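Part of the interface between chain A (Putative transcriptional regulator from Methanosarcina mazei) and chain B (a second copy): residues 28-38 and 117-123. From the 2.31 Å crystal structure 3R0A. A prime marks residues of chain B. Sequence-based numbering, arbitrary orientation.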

# COMPACT_ATOMS: atom_id res chain seq x y z
N ASP A 28 -20.87 -10.53 -2.00
CA ASP A 28 -19.80 -10.88 -2.96
C ASP A 28 -18.66 -11.62 -2.29
O ASP A 28 -18.21 -12.67 -2.78
CB ASP A 28 -19.19 -9.61 -3.58
CG ASP A 28 -20.10 -8.93 -4.57
OD1 ASP A 28 -21.16 -9.50 -4.92
OD2 ASP A 28 -19.73 -7.81 -5.03
N LEU A 29 -18.18 -11.07 -1.18
CA LEU A 29 -17.05 -11.66 -0.47
C LEU A 29 -17.39 -13.04 0.12
O LEU A 29 -16.61 -13.99 0.05
CB LEU A 29 -16.53 -10.69 0.60
CG LEU A 29 -15.44 -11.18 1.55
CD1 LEU A 29 -14.16 -11.39 0.79
CD2 LEU A 29 -15.25 -10.19 2.69
N ASN A 30 -18.57 -13.14 0.71
CA ASN A 30 -19.08 -14.43 1.20
C ASN A 30 -19.34 -15.48 0.13
O ASN A 30 -19.22 -16.67 0.39
CB ASN A 30 -20.34 -14.20 1.98
CG ASN A 30 -20.05 -13.82 3.42
OD1 ASN A 30 -19.03 -14.25 4.01
ND2 ASN A 30 -20.93 -13.00 3.99
N VAL A 31 -19.66 -15.03 -1.08
CA VAL A 31 -19.84 -15.94 -2.21
C VAL A 31 -18.49 -16.43 -2.66
O VAL A 31 -18.31 -17.63 -2.86
CB VAL A 31 -20.60 -15.25 -3.38
CG1 VAL A 31 -20.45 -16.04 -4.68
CG2 VAL A 31 -22.10 -15.00 -3.03
N MSE A 32 -17.52 -15.51 -2.83
CA MSE A 32 -16.15 -15.90 -3.17
C MSE A 32 -15.58 -16.89 -2.15
O MSE A 32 -14.94 -17.85 -2.53
CB MSE A 32 -15.23 -14.68 -3.27
CG MSE A 32 -13.83 -15.01 -3.81
SE MSE A 32 -12.73 -13.39 -4.04
CE MSE A 32 -12.77 -12.96 -2.23
N LYS A 33 -15.80 -16.63 -0.86
CA LYS A 33 -15.34 -17.51 0.21
C LYS A 33 -15.81 -18.98 0.02
O LYS A 33 -14.99 -19.90 0.09
CB LYS A 33 -15.69 -16.93 1.60
CG LYS A 33 -14.71 -15.78 2.02
CD LYS A 33 -14.73 -15.41 3.53
CE LYS A 33 -15.68 -14.28 3.84
NZ LYS A 33 -15.46 -13.78 5.24
N SER A 34 -17.09 -19.17 -0.32
CA SER A 34 -17.65 -20.52 -0.54
C SER A 34 -16.88 -21.28 -1.61
O SER A 34 -16.68 -22.50 -1.52
CB SER A 34 -19.10 -20.43 -0.97
OG SER A 34 -19.81 -19.56 -0.11
N PHE A 35 -16.44 -20.55 -2.63
CA PHE A 35 -15.72 -21.16 -3.71
C PHE A 35 -14.30 -21.51 -3.30
O PHE A 35 -13.74 -22.50 -3.77
CB PHE A 35 -15.71 -20.24 -4.92
CG PHE A 35 -16.96 -20.29 -5.74
CD1 PHE A 35 -17.94 -19.33 -5.59
CD2 PHE A 35 -17.17 -21.31 -6.66
CE1 PHE A 35 -19.11 -19.38 -6.33
CE2 PHE A 35 -18.34 -21.35 -7.40
CZ PHE A 35 -19.30 -20.37 -7.23
N LEU A 36 -13.73 -20.70 -2.40
CA LEU A 36 -12.38 -20.95 -1.86
C LEU A 36 -12.38 -22.16 -0.91
O LEU A 36 -11.42 -22.92 -0.89
CB LEU A 36 -11.85 -19.71 -1.13
CG LEU A 36 -11.63 -18.48 -2.03
CD1 LEU A 36 -11.49 -17.22 -1.19
CD2 LEU A 36 -10.44 -18.64 -2.96
N ASN A 37 -13.47 -22.30 -0.15
CA ASN A 37 -13.71 -23.48 0.68
C ASN A 37 -13.83 -24.77 -0.15
O ASN A 37 -13.42 -25.84 0.30
CB ASN A 37 -14.96 -23.29 1.54
CG ASN A 37 -14.85 -22.11 2.48
OD1 ASN A 37 -15.58 -22.04 3.48
ND2 ASN A 37 -13.96 -21.17 2.19
N GLU A 38 -14.36 -24.66 -1.37
CA GLU A 38 -14.48 -25.82 -2.25
C GLU A 38 -13.87 -25.64 -3.65
O GLU A 38 -14.58 -25.70 -4.67
CB GLU A 38 -15.94 -26.30 -2.31
CG GLU A 38 -16.31 -27.18 -1.12
CD GLU A 38 -17.80 -27.44 -1.03
OE1 GLU A 38 -18.46 -26.83 -0.16
OE2 GLU A 38 -18.32 -28.26 -1.81
N GLU B 117 -1.65 -15.94 3.88
CA GLU B 117 -2.09 -16.49 5.17
C GLU B 117 -3.58 -16.23 5.38
O GLU B 117 -4.16 -16.63 6.40
CB GLU B 117 -1.34 -15.85 6.33
CG GLU B 117 -0.17 -16.64 6.82
CD GLU B 117 1.02 -15.75 7.04
OE1 GLU B 117 0.99 -14.97 8.02
OE2 GLU B 117 1.96 -15.81 6.21
N TRP B 118 -4.19 -15.53 4.43
CA TRP B 118 -5.61 -15.30 4.48
C TRP B 118 -6.33 -16.49 3.88
O TRP B 118 -7.22 -17.05 4.52
CB TRP B 118 -6.01 -14.02 3.76
CG TRP B 118 -7.49 -13.86 3.71
CD1 TRP B 118 -8.31 -13.61 4.75
CD2 TRP B 118 -8.33 -13.98 2.55
NE1 TRP B 118 -9.61 -13.54 4.33
CE2 TRP B 118 -9.65 -13.78 2.98
CE3 TRP B 118 -8.09 -14.24 1.19
CZ2 TRP B 118 -10.75 -13.82 2.10
CZ3 TRP B 118 -9.18 -14.27 0.32
CH2 TRP B 118 -10.49 -14.06 0.78
N GLU B 119 -5.91 -16.87 2.68
CA GLU B 119 -6.46 -18.04 1.98
C GLU B 119 -6.15 -19.33 2.76
O GLU B 119 -7.07 -20.03 3.20
CB GLU B 119 -5.91 -18.08 0.54
CG GLU B 119 -6.98 -18.31 -0.54
CD GLU B 119 -6.98 -19.72 -1.15
OE1 GLU B 119 -6.62 -19.84 -2.34
OE2 GLU B 119 -7.35 -20.70 -0.45
N ASN B 120 -4.86 -19.63 2.94
CA ASN B 120 -4.40 -20.78 3.74
C ASN B 120 -4.48 -20.56 5.27
O ASN B 120 -3.46 -20.45 5.97
CB ASN B 120 -2.98 -21.19 3.32
CG ASN B 120 -2.49 -22.44 4.03
OD1 ASN B 120 -2.96 -23.56 3.77
ND2 ASN B 120 -1.55 -22.25 4.95
N GLY B 121 -5.71 -20.53 5.78
CA GLY B 121 -6.01 -20.16 7.18
C GLY B 121 -7.41 -19.58 7.29
O GLY B 121 -7.95 -19.39 8.39
N GLY B 122 -8.00 -19.29 6.12
CA GLY B 122 -9.38 -18.80 6.01
C GLY B 122 -10.40 -19.92 6.12
O GLY B 122 -11.58 -19.65 6.37
N GLU B 123 -9.94 -21.16 5.93
CA GLU B 123 -10.76 -22.37 6.16
C GLU B 123 -11.92 -22.49 5.15
O GLU B 123 -12.22 -23.58 4.65
CB GLU B 123 -11.24 -22.44 7.63
CG GLU B 123 -12.39 -23.41 7.95
CD GLU B 123 -13.74 -22.71 8.08
OE1 GLU B 123 -14.31 -22.72 9.19
OE2 GLU B 123 -14.24 -22.16 7.07

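The indole of Trp118′ forms the apolar centre of this contact, meeting one side of the helix that ends at Asn37. Its CA-to-CB bond points sideways, but with chi1 at t the ring extends to the partner helix, and Trp118′ loses more area to the opposing stretch than any other residue here, 72 Å². Leu29, Met32, Lys33 and Leu36 receive it; the adjacent Met32 and Lys33 lie three or four residues from Leu29 and Leu36, so that successive helical turns present side chains to the same ring. The selenomethionine Met32 lies at the ring edge, near its plane, with CE 3.9 Å from CH2 of Trp118′. Leu36 CD1 comes equally close to the same Trp118′ CH2 atom, at 3.9 Å, but from an oblique direction. Leu29 makes a looser approach, its CD1 4.4 Å from Trp118′ CZ2.

Lys33 adds the aliphatic part of its chain: CG lies 4.4 Å from Trp118′ CZ2, while NZ is hydrogen-bonded elsewhere in the structure, as is NE1 of Trp118′. The indole can therefore pack through its carbon atoms without leaving its nitrogen unsatisfied.

Leu36 carries the contact outward. Its CA-to-CB bond points toward the partner, and while CD1 meets the tryptophan, CD2 lies 4.1 Å from CD of Glu119′. This is van der Waals packing against a carboxylate carbon.

At the polar edge, Asn37 and Glu123′ each have 41 Å² covered by the opposing stretch. The Asn37 CG atom is 3.7 Å from the backbone O of Glu123′, and Asn37 OD1 lies 3.8 Å from Glu123′ OE2, an approach of two oxygens. No hydrogen bond crosses between the stretches, even here. The two stretches bury 287 Å², both sides summed, with apolar packing around one tryptophan and polar groups alongside that approach without hydrogen bonding.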